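Local coordinates for aminopeptidase N family protein (Idiomarina loihiensis L2TR, PDB 4FGM) that probably works as a zinc-dependent aminopeptidase of the M61 peptidase family, holding a zinc ion and a maleic acid molecule in its active-site pocket, at residues 16-21 with 85-90; 51-56 with 81-86; 307-312 with 382-387; 377-382 with 448-453. All coordinates share one frame; numbering follows the deposited sequence.

Interaction 1 of 4, residues 16-21 with 85-90; sequences FNVSLT and YQVYAW
V18 lies over one face of the Y85 ring, the central side-chain contact of an antiparallel strand pair in the β-rich N-terminal domain of this M61-family protein. V18 CB stands 3.9 Å from the centroid of the Y85 ring, displaced toward the rim, in a CH-π contact, while V18 CG1 reaches 3.4 Å from Y85 OH. Y85 CG sits between its own backbone N and carbonyl carbon (chi1 54°), and the ring beyond it reaches V18 on the partner strand. The other branch of V18 goes elsewhere: CG2 meets V87 CG2 at 3.8 Å, and V87 CG2 in turn lies at the edge of the Y85 ring. F16, on the same face of the sheet, touches with its rim, CE1 resting 3.5 Å from A89 CB near the ring plane. The hydroxyl of Y85 is hydrogen-bonded outside the pair, to the backbone of L111 and L113, which ties the strands to helix 108-111; L111 also packs on F16 and V87. Between the strands, F16 with V87 and V18 with Y85 form hydrogen-bonded pairs, each with two N-H···O=C bonds. The non-hydrogen-bonded pair between them, N17 with Q86, points to the opposite face, where the two side chains run side by side. Their amide planes are turned 49° apart, yet Q86 NE2 stays in the carbonyl plane of N17 and donates to N17 OD1 at 2.9 Å, with an N-H···O angle of 161°.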
# COMPACT_ATOMS: atom_id res chain seq x y z
N PHE A 16 21.85 -2.56 -14.26
CA PHE A 16 21.65 -1.34 -15.02
C PHE A 16 23.00 -0.62 -14.97
O PHE A 16 23.69 -0.69 -13.95
CB PHE A 16 20.62 -0.41 -14.36
CG PHE A 16 19.18 -0.83 -14.52
CD1 PHE A 16 18.56 -1.62 -13.55
CD2 PHE A 16 18.43 -0.37 -15.60
CE1 PHE A 16 17.19 -1.93 -13.65
CE2 PHE A 16 17.07 -0.68 -15.71
CZ PHE A 16 16.45 -1.46 -14.73
N ASN A 17 23.39 0.05 -16.05
CA ASN A 17 24.62 0.83 -16.03
C ASN A 17 24.11 2.24 -15.80
O ASN A 17 23.12 2.65 -16.41
CB ASN A 17 25.36 0.81 -17.37
CG ASN A 17 26.44 -0.25 -17.41
OD1 ASN A 17 26.64 -1.00 -16.45
ND2 ASN A 17 27.16 -0.31 -18.53
N VAL A 18 24.76 2.97 -14.91
CA VAL A 18 24.34 4.33 -14.63
C VAL A 18 25.51 5.30 -14.66
O VAL A 18 26.60 5.01 -14.15
CB VAL A 18 23.65 4.44 -13.25
CG1 VAL A 18 23.15 5.85 -13.03
CG2 VAL A 18 22.50 3.45 -13.16
N SER A 19 25.28 6.45 -15.29
CA SER A 19 26.27 7.51 -15.39
C SER A 19 25.63 8.78 -14.87
O SER A 19 24.44 9.04 -15.08
CB SER A 19 26.72 7.73 -16.84
OG SER A 19 27.66 6.76 -17.23
N LEU A 20 26.44 9.57 -14.19
CA LEU A 20 25.99 10.81 -13.60
C LEU A 20 27.01 11.87 -13.99
O LEU A 20 28.21 11.71 -13.75
CB LEU A 20 25.92 10.63 -12.08
CG LEU A 20 25.80 11.84 -11.18
CD1 LEU A 20 24.49 12.54 -11.43
CD2 LEU A 20 25.89 11.38 -9.75
N THR A 21 26.54 12.95 -14.61
CA THR A 21 27.45 14.00 -15.03
C THR A 21 27.19 15.33 -14.32
O THR A 21 26.14 15.96 -14.48
CB THR A 21 27.38 14.20 -16.55
OG1 THR A 21 27.60 12.93 -17.18
CG2 THR A 21 28.45 15.18 -17.02
N TYR A 85 28.59 3.77 -12.44
CA TYR A 85 28.32 2.65 -11.56
C TYR A 85 27.24 1.76 -12.14
O TYR A 85 26.56 2.14 -13.10
CB TYR A 85 27.93 3.09 -10.13
CG TYR A 85 26.77 4.05 -10.04
CD1 TYR A 85 26.98 5.43 -10.11
CD2 TYR A 85 25.46 3.59 -9.87
CE1 TYR A 85 25.92 6.33 -10.01
CE2 TYR A 85 24.38 4.49 -9.78
CZ TYR A 85 24.62 5.86 -9.85
OH TYR A 85 23.59 6.76 -9.77
N GLN A 86 27.13 0.56 -11.58
CA GLN A 86 26.11 -0.39 -12.01
C GLN A 86 25.15 -0.56 -10.84
O GLN A 86 25.51 -0.28 -9.69
CB GLN A 86 26.72 -1.75 -12.32
CG GLN A 86 27.66 -1.77 -13.49
CD GLN A 86 27.94 -3.17 -13.96
OE1 GLN A 86 28.44 -4.00 -13.20
NE2 GLN A 86 27.60 -3.46 -15.20
N VAL A 87 23.94 -1.01 -11.13
CA VAL A 87 22.96 -1.23 -10.09
C VAL A 87 22.34 -2.62 -10.25
O VAL A 87 21.88 -2.97 -11.35
CB VAL A 87 21.86 -0.16 -10.15
CG1 VAL A 87 20.86 -0.39 -9.03
CG2 VAL A 87 22.47 1.22 -10.03
N TYR A 88 22.36 -3.40 -9.17
CA TYR A 88 21.79 -4.75 -9.18
C TYR A 88 20.29 -4.62 -8.94
O TYR A 88 19.87 -4.13 -7.89
CB TYR A 88 22.41 -5.61 -8.09
CG TYR A 88 21.89 -7.03 -8.09
CD1 TYR A 88 22.21 -7.92 -9.12
CD2 TYR A 88 21.09 -7.50 -7.05
CE1 TYR A 88 21.74 -9.23 -9.12
CE2 TYR A 88 20.62 -8.81 -7.03
CZ TYR A 88 20.95 -9.67 -8.07
OH TYR A 88 20.51 -10.98 -8.03
N ALA A 89 19.48 -5.08 -9.88
CA ALA A 89 18.03 -4.97 -9.77
C ALA A 89 17.31 -6.32 -9.85
O ALA A 89 16.90 -6.75 -10.92
CB ALA A 89 17.51 -4.05 -10.87
N TRP A 90 17.15 -6.96 -8.69
CA TRP A 90 16.47 -8.24 -8.63
C TRP A 90 15.46 -8.31 -7.48
O TRP A 90 15.44 -9.26 -6.70
CB TRP A 90 17.49 -9.37 -8.48
CG TRP A 90 16.95 -10.71 -8.88
CD1 TRP A 90 17.05 -11.87 -8.17
CD2 TRP A 90 16.23 -11.02 -10.07
NE1 TRP A 90 16.42 -12.89 -8.85
CE2 TRP A 90 15.91 -12.39 -10.02
CE3 TRP A 90 15.82 -10.27 -11.18
CZ2 TRP A 90 15.21 -13.04 -11.04
CZ3 TRP A 90 15.12 -10.90 -12.19
CH2 TRP A 90 14.82 -12.28 -12.11

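Interaction 2 of 4, residues 51-56 with 81-86; sequences IGLHAE and VTVHYQ
One face of the H54 imidazole is covered by H84 CB, which lies 3.9 Å from the ring centroid in a CH-π contact; at its edge, in the ring plane, is the carbonyl oxygen of G52. The H84 ring carries E56 at its own edge and is tilted 29° from the H54 ring, so far slid aside that the two barely overlap. These groups line one face of an antiparallel strand pair interrupted by a β bulge. I51 pairs with Q86, but beyond the corner at G52, where phi is positive, H54 pairs with H84, a shift of one residue. Beside the bulge, H54 ND1 donates to G52 O at 3.2 Å. H54 CG stands between its backbone N and carbonyl carbon (chi1 57°), and the ring beyond it takes H84 CB on one face. On the other face L53 and Y85 lie side by side, L53 CD1 at 3.7 Å from Y85 CD1, and L53 CG packs against V83 CG1 at 3.9 Å. This face is the inner one, with A55, V81, V83 and Y85 buried; strands 60-68 and 71-74 touch it through V64 and W72 on L53, and through L62 and L74 on A55 and V81. The histidine of strand 81-91 is gripped at both nitrogens. H84 ND1 is hydrogen-bonded to S19 OG of the next strand, and that second bond is likely to fix the rotation of the ring. At the other nitrogen, H84 NE2 meets E56 OE2 on the anti side of the carboxylate, 2.7 Å away and nearly in the imidazole plane.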
# COMPACT_ATOMS: atom_id res chain seq x y z
N ILE A 51 27.15 -0.98 -7.53
CA ILE A 51 28.35 -1.78 -7.74
C ILE A 51 29.38 -1.14 -8.67
O ILE A 51 29.04 -0.52 -9.68
CB ILE A 51 27.96 -3.15 -8.34
CG1 ILE A 51 27.05 -3.90 -7.37
CG2 ILE A 51 29.19 -3.98 -8.64
CD1 ILE A 51 26.40 -5.13 -7.97
N GLY A 52 30.65 -1.33 -8.32
CA GLY A 52 31.77 -0.83 -9.10
C GLY A 52 31.72 0.64 -9.46
O GLY A 52 31.92 1.01 -10.62
N LEU A 53 31.48 1.50 -8.47
CA LEU A 53 31.41 2.93 -8.74
C LEU A 53 32.81 3.52 -8.89
O LEU A 53 33.72 3.18 -8.13
CB LEU A 53 30.66 3.65 -7.61
CG LEU A 53 30.43 5.16 -7.72
CD1 LEU A 53 29.11 5.54 -7.07
CD2 LEU A 53 31.58 5.91 -7.07
N HIS A 54 32.99 4.37 -9.90
CA HIS A 54 34.27 5.04 -10.11
C HIS A 54 33.98 6.39 -10.76
O HIS A 54 32.86 6.64 -11.21
CB HIS A 54 35.23 4.20 -10.95
CG HIS A 54 34.71 3.82 -12.29
ND1 HIS A 54 33.76 2.83 -12.47
CD2 HIS A 54 35.02 4.26 -13.53
CE1 HIS A 54 33.51 2.69 -13.76
NE2 HIS A 54 34.26 3.54 -14.43
N ALA A 55 34.97 7.28 -10.79
CA ALA A 55 34.74 8.60 -11.36
C ALA A 55 35.82 9.01 -12.32
O ALA A 55 36.92 8.45 -12.32
CB ALA A 55 34.63 9.62 -10.25
N GLU A 56 35.51 10.01 -13.14
CA GLU A 56 36.48 10.50 -14.11
C GLU A 56 36.24 11.97 -14.40
O GLU A 56 35.11 12.45 -14.33
CB GLU A 56 36.39 9.70 -15.41
CG GLU A 56 35.15 10.01 -16.23
CD GLU A 56 35.21 9.44 -17.62
OE1 GLU A 56 36.23 9.65 -18.31
OE2 GLU A 56 34.23 8.79 -18.04
N VAL A 81 32.54 16.48 -13.82
CA VAL A 81 32.87 15.12 -13.41
C VAL A 81 31.77 14.15 -13.80
O VAL A 81 30.57 14.48 -13.76
CB VAL A 81 33.10 15.03 -11.88
CG1 VAL A 81 33.27 13.58 -11.45
CG2 VAL A 81 34.34 15.84 -11.49
N THR A 82 32.18 12.95 -14.21
CA THR A 82 31.25 11.90 -14.60
C THR A 82 31.47 10.72 -13.66
O THR A 82 32.58 10.23 -13.50
CB THR A 82 31.50 11.45 -16.06
OG1 THR A 82 31.34 12.56 -16.94
CG2 THR A 82 30.49 10.37 -16.46
N VAL A 83 30.39 10.27 -13.02
CA VAL A 83 30.45 9.15 -12.09
C VAL A 83 29.77 7.96 -12.75
O VAL A 83 28.65 8.08 -13.25
CB VAL A 83 29.73 9.51 -10.77
CG1 VAL A 83 29.90 8.39 -9.75
CG2 VAL A 83 30.28 10.83 -10.24
N HIS A 84 30.44 6.81 -12.75
CA HIS A 84 29.90 5.60 -13.36
C HIS A 84 29.69 4.51 -12.32
O HIS A 84 30.51 4.33 -11.43
CB HIS A 84 30.86 5.04 -14.41
CG HIS A 84 31.21 5.99 -15.51
ND1 HIS A 84 30.40 6.21 -16.60
CD2 HIS A 84 32.31 6.75 -15.70
CE1 HIS A 84 30.99 7.06 -17.42
NE2 HIS A 84 32.15 7.40 -16.90
N TYR A 85 28.59 3.77 -12.44
CA TYR A 85 28.32 2.65 -11.56
C TYR A 85 27.24 1.76 -12.14
O TYR A 85 26.56 2.14 -13.10
CB TYR A 85 27.93 3.09 -10.13
CG TYR A 85 26.77 4.05 -10.04
CD1 TYR A 85 26.98 5.43 -10.11
CD2 TYR A 85 25.46 3.59 -9.87
CE1 TYR A 85 25.92 6.33 -10.01
CE2 TYR A 85 24.38 4.49 -9.78
CZ TYR A 85 24.62 5.86 -9.85
OH TYR A 85 23.59 6.76 -9.77
N GLN A 86 27.13 0.56 -11.58
CA GLN A 86 26.11 -0.39 -12.01
C GLN A 86 25.15 -0.56 -10.84
O GLN A 86 25.51 -0.28 -9.69
CB GLN A 86 26.72 -1.75 -12.32
CG GLN A 86 27.66 -1.77 -13.49
CD GLN A 86 27.94 -3.17 -13.96
OE1 GLN A 86 28.44 -4.00 -13.20
NE2 GLN A 86 27.60 -3.46 -15.20

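Interaction 3 of 4, residues 307-312 with 382-387; sequences EGMTSY and LIALSL. With ZN (zinc ion), chain C; MAE (maleic acid), chain B.
A384 CB is wedged between two side chains of the crossing helix, 3.6 Å from SE of the selenomethionine M309 and 3.5 Å from Y312 CB. This is the tight part of the contact: the two helical segments approach to 8.1 Å, axis to axis, at an angle of 74°, consistent with the small alanine at the crossing. M309 bends at chi2 and chi3, laying its CE against A384 as well and, more loosely, near I383 CG2. Y312 CG is anti to the backbone N (chi1 163°), and the ring lies with one face over the L385 backbone, L385 CA being 4.3 Å from the ring centroid; L385 CD1 comes to 4.0 Å from Y312 CE1. Y312 OH goes on to D388 and W584, so an alanine here would probably leave D388 without that hydroxyl and open a gap over L385. The rest of 307-312 is loose toward 382-387: E307 at its start and the partly exposed S311 touch none of it. E307 turns instead to the zinc site, its OE1 binding the zinc ion at 2.2 Å beside maleic acid O2 at 2.3 Å. H273 and H277 of helix 262-277 complete the protein ligands, the HExxH-plus-glutamate arrangement of gluzincin peptidases. The first turn of helix 308-320, just after E307, thus packs on helix 378-394, with helix 262-277 against T310, helix 326-342 beside Y312 and L382, and helix 437-445 behind I383 and L387.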
# COMPACT_ATOMS: atom_id res chain seq x y z
N GLU A 307 -3.28 7.42 5.31
CA GLU A 307 -3.51 6.04 4.89
C GLU A 307 -4.95 5.66 5.23
O GLU A 307 -5.62 5.00 4.44
CB GLU A 307 -2.53 5.09 5.56
CG GLU A 307 -1.11 5.15 4.99
CD GLU A 307 -1.06 4.95 3.49
OE1 GLU A 307 -2.09 4.56 2.91
OE2 GLU A 307 0.00 5.17 2.88
N GLY A 308 -5.42 6.10 6.40
CA GLY A 308 -6.77 5.80 6.85
C GLY A 308 -7.89 6.26 5.94
O GLY A 308 -8.72 5.44 5.52
N MSE A 309 -7.93 7.56 5.63
CA MSE A 309 -8.96 8.10 4.75
C MSE A 309 -8.94 7.38 3.41
O MSE A 309 -10.00 7.00 2.87
CB MSE A 309 -8.74 9.61 4.50
CG MSE A 309 -8.65 10.49 5.75
SE MSE A 309 -10.22 10.45 6.93
CE MSE A 309 -9.45 9.50 8.41
N THR A 310 -7.74 7.18 2.88
CA THR A 310 -7.56 6.51 1.60
C THR A 310 -8.07 5.06 1.67
O THR A 310 -8.64 4.55 0.70
CB THR A 310 -6.08 6.49 1.19
OG1 THR A 310 -5.53 7.80 1.37
CG2 THR A 310 -5.94 6.06 -0.27
N SER A 311 -7.88 4.43 2.82
CA SER A 311 -8.33 3.05 2.99
C SER A 311 -9.84 2.95 3.13
O SER A 311 -10.40 1.86 3.07
CB SER A 311 -7.65 2.41 4.20
OG SER A 311 -6.28 2.18 3.92
N TYR A 312 -10.50 4.08 3.33
CA TYR A 312 -11.96 4.09 3.43
C TYR A 312 -12.52 4.39 2.05
O TYR A 312 -13.47 3.76 1.59
CB TYR A 312 -12.43 5.16 4.42
CG TYR A 312 -13.90 5.52 4.27
CD1 TYR A 312 -14.90 4.62 4.64
CD2 TYR A 312 -14.28 6.77 3.78
CE1 TYR A 312 -16.25 4.96 4.53
CE2 TYR A 312 -15.62 7.12 3.66
CZ TYR A 312 -16.60 6.21 4.03
OH TYR A 312 -17.93 6.56 3.93
N LEU A 382 -11.90 3.03 9.72
CA LEU A 382 -13.09 3.05 10.54
C LEU A 382 -13.33 4.46 11.10
O LEU A 382 -14.47 4.89 11.29
CB LEU A 382 -12.98 2.02 11.67
CG LEU A 382 -12.89 0.57 11.19
CD1 LEU A 382 -12.85 -0.36 12.39
CD2 LEU A 382 -14.08 0.23 10.32
N ILE A 383 -12.24 5.19 11.35
CA ILE A 383 -12.33 6.56 11.83
C ILE A 383 -13.00 7.37 10.73
O ILE A 383 -13.94 8.13 10.97
CB ILE A 383 -10.94 7.15 12.11
CG1 ILE A 383 -10.36 6.53 13.39
CG2 ILE A 383 -11.03 8.67 12.20
CD1 ILE A 383 -9.02 7.10 13.80
N ALA A 384 -12.51 7.19 9.50
CA ALA A 384 -13.06 7.90 8.35
C ALA A 384 -14.55 7.58 8.20
O ALA A 384 -15.35 8.47 7.92
CB ALA A 384 -12.31 7.51 7.07
N LEU A 385 -14.90 6.32 8.39
CA LEU A 385 -16.30 5.89 8.30
C LEU A 385 -17.13 6.65 9.31
O LEU A 385 -18.22 7.13 9.01
CB LEU A 385 -16.42 4.39 8.58
CG LEU A 385 -17.85 3.90 8.84
CD1 LEU A 385 -18.62 3.83 7.53
CD2 LEU A 385 -17.81 2.54 9.51
N SER A 386 -16.61 6.74 10.53
CA SER A 386 -17.30 7.42 11.62
C SER A 386 -17.52 8.89 11.30
O SER A 386 -18.64 9.39 11.41
CB SER A 386 -16.50 7.29 12.91
OG SER A 386 -16.25 5.93 13.23
N LEU A 387 -16.46 9.58 10.89
CA LEU A 387 -16.56 10.99 10.55
C LEU A 387 -17.57 11.25 9.45
O LEU A 387 -18.36 12.20 9.52
CB LEU A 387 -15.19 11.54 10.13
CG LEU A 387 -14.08 11.61 11.19
CD1 LEU A 387 -12.79 12.07 10.53
CD2 LEU A 387 -14.48 12.57 12.30
ZN ZN C . -1.79 4.07 0.79
C1 MAE B . 0.30 2.43 0.42
O1 MAE B . 0.43 2.92 1.60
O2 MAE B . -0.14 3.18 -0.48
C2 MAE B . 0.72 1.03 0.21
C3 MAE B . 1.92 0.47 0.16
C4 MAE B . 3.21 1.14 0.33
O3 MAE B . 3.38 2.37 0.50
O4 MAE B . 4.19 0.38 0.33

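Interaction 4 of 4, residues 377-382 with 448-453; sequences YAKGAL and ESLSLV. With MAE (maleic acid), chain B.
L450 lays its CD1 against the helix 378-394, 3.9 Å from L382 CB, while its CG lies 4.1 Å from K379 CE. The leucine thus fills the angle between two side chains one turn apart, and F439 and A443 of helix 437-445 lie on it as well. K379 crosses it obliquely. Its CG is anti to the backbone N (chi1 -169°) and the chain beyond it is extended, carrying NZ to the loop, where it donates to E448 O at 3.0 Å, nearly in line with the C=O bond. An alanine in place of K379 would leave E448 O without this donor and would probably set the start of the loop freer to move beside L450. At the other end of 377-382, away from the loop, Y377 OH donates to maleic acid O1 at 2.6 Å, and this oxygen lies at the ring edge, near its plane. The contact therefore fastens the loop between helices 437-445 and 453-457 onto a helix preceded by Y377, which lines the ligand pocket at the zinc site of a gluzincin-type peptidase domain.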
# COMPACT_ATOMS: atom_id res chain seq x y z
N TYR A 377 -4.14 1.75 8.97
CA TYR A 377 -4.84 1.62 7.70
C TYR A 377 -6.30 1.28 8.01
O TYR A 377 -7.21 2.03 7.67
CB TYR A 377 -4.27 0.47 6.86
CG TYR A 377 -3.04 0.79 6.07
CD1 TYR A 377 -3.12 1.42 4.83
CD2 TYR A 377 -1.78 0.44 6.55
CE1 TYR A 377 -1.98 1.68 4.08
CE2 TYR A 377 -0.63 0.70 5.81
CZ TYR A 377 -0.74 1.31 4.58
OH TYR A 377 0.38 1.54 3.83
N ALA A 378 -6.48 0.14 8.66
CA ALA A 378 -7.81 -0.36 9.01
C ALA A 378 -8.56 0.50 10.02
O ALA A 378 -9.71 0.87 9.78
CB ALA A 378 -7.71 -1.80 9.52
N LYS A 379 -7.92 0.82 11.14
CA LYS A 379 -8.61 1.65 12.13
C LYS A 379 -8.80 3.07 11.59
O LYS A 379 -9.80 3.73 11.90
CB LYS A 379 -7.85 1.69 13.45
CG LYS A 379 -8.69 2.31 14.55
CD LYS A 379 -8.06 2.21 15.92
CE LYS A 379 -9.00 2.81 16.97
NZ LYS A 379 -8.46 2.70 18.36
N GLY A 380 -7.86 3.53 10.77
CA GLY A 380 -8.00 4.85 10.19
C GLY A 380 -9.22 4.83 9.29
O GLY A 380 -9.96 5.81 9.18
N ALA A 381 -9.44 3.69 8.64
CA ALA A 381 -10.57 3.55 7.75
C ALA A 381 -11.88 3.62 8.53
O ALA A 381 -12.86 4.21 8.07
CB ALA A 381 -10.48 2.23 7.00
N LEU A 382 -11.90 3.03 9.72
CA LEU A 382 -13.09 3.05 10.54
C LEU A 382 -13.33 4.46 11.10
O LEU A 382 -14.47 4.89 11.29
CB LEU A 382 -12.98 2.02 11.67
CG LEU A 382 -12.89 0.57 11.19
CD1 LEU A 382 -12.85 -0.36 12.39
CD2 LEU A 382 -14.08 0.23 10.32
N GLU A 448 -8.78 1.83 22.54
CA GLU A 448 -10.05 1.15 22.75
C GLU A 448 -10.79 0.98 21.43
O GLU A 448 -10.35 1.48 20.40
CB GLU A 448 -10.91 1.96 23.72
CG GLU A 448 -11.05 3.42 23.29
CD GLU A 448 -11.51 4.34 24.42
OE1 GLU A 448 -11.21 4.03 25.60
OE2 GLU A 448 -12.14 5.38 24.14
N SER A 449 -11.92 0.28 21.47
CA SER A 449 -12.72 0.06 20.26
C SER A 449 -13.56 1.29 19.95
O SER A 449 -13.84 2.10 20.84
CB SER A 449 -13.65 -1.14 20.44
OG SER A 449 -12.93 -2.33 20.66
N LEU A 450 -13.95 1.43 18.69
CA LEU A 450 -14.79 2.55 18.28
C LEU A 450 -16.22 2.04 18.29
O LEU A 450 -16.47 0.85 18.08
CB LEU A 450 -14.43 3.01 16.86
CG LEU A 450 -13.02 3.53 16.56
CD1 LEU A 450 -12.92 3.84 15.08
CD2 LEU A 450 -12.72 4.75 17.40
N SER A 451 -17.17 2.94 18.52
CA SER A 451 -18.58 2.57 18.54
C SER A 451 -19.21 2.93 17.20
O SER A 451 -19.43 4.11 16.92
CB SER A 451 -19.30 3.33 19.65
OG SER A 451 -18.45 3.48 20.78
N LEU A 452 -19.48 1.93 16.36
CA LEU A 452 -20.08 2.19 15.06
C LEU A 452 -21.47 1.58 14.93
O LEU A 452 -22.18 1.86 13.97
CB LEU A 452 -19.20 1.64 13.92
CG LEU A 452 -17.86 2.30 13.59
CD1 LEU A 452 -17.97 3.81 13.80
CD2 LEU A 452 -16.77 1.73 14.47
N VAL A 453 -21.84 0.74 15.89
CA VAL A 453 -23.14 0.08 15.85
C VAL A 453 -24.29 1.08 15.82
O VAL A 453 -25.17 0.98 14.96
CB VAL A 453 -23.32 -0.85 17.08
CG1 VAL A 453 -24.61 -1.64 16.93
CG2 VAL A 453 -22.14 -1.79 17.21
C1 MAE B . 0.30 2.43 0.42
O1 MAE B . 0.43 2.92 1.60
O2 MAE B . -0.14 3.18 -0.48
C2 MAE B . 0.72 1.03 0.21
C3 MAE B . 1.92 0.47 0.16
C4 MAE B . 3.21 1.14 0.33
O3 MAE B . 3.38 2.37 0.50
O4 MAE B . 4.19 0.38 0.33

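Overall arrangement
The four contacts form two pairs at opposite sides of the chain's centre. Interactions 1 and 2, with centres 9 Å apart, share Y85 and Q86, because strand 81-91 has strand 15-22 along one edge and strand 53-57 along the other. Interactions 3 and 4, centres 8 Å apart, share L382 on helix 378-394: one face of that helix receives 307-312, another the loop 448-453. Both also reach the same maleic acid, through E307 at the zinc ion and Y377 beside it. The two pairs are far apart: interactions 1 and 4 come nearest, about 21 Å between nearest atoms, and the centres of interactions 1 and 3 are about 40 Å apart.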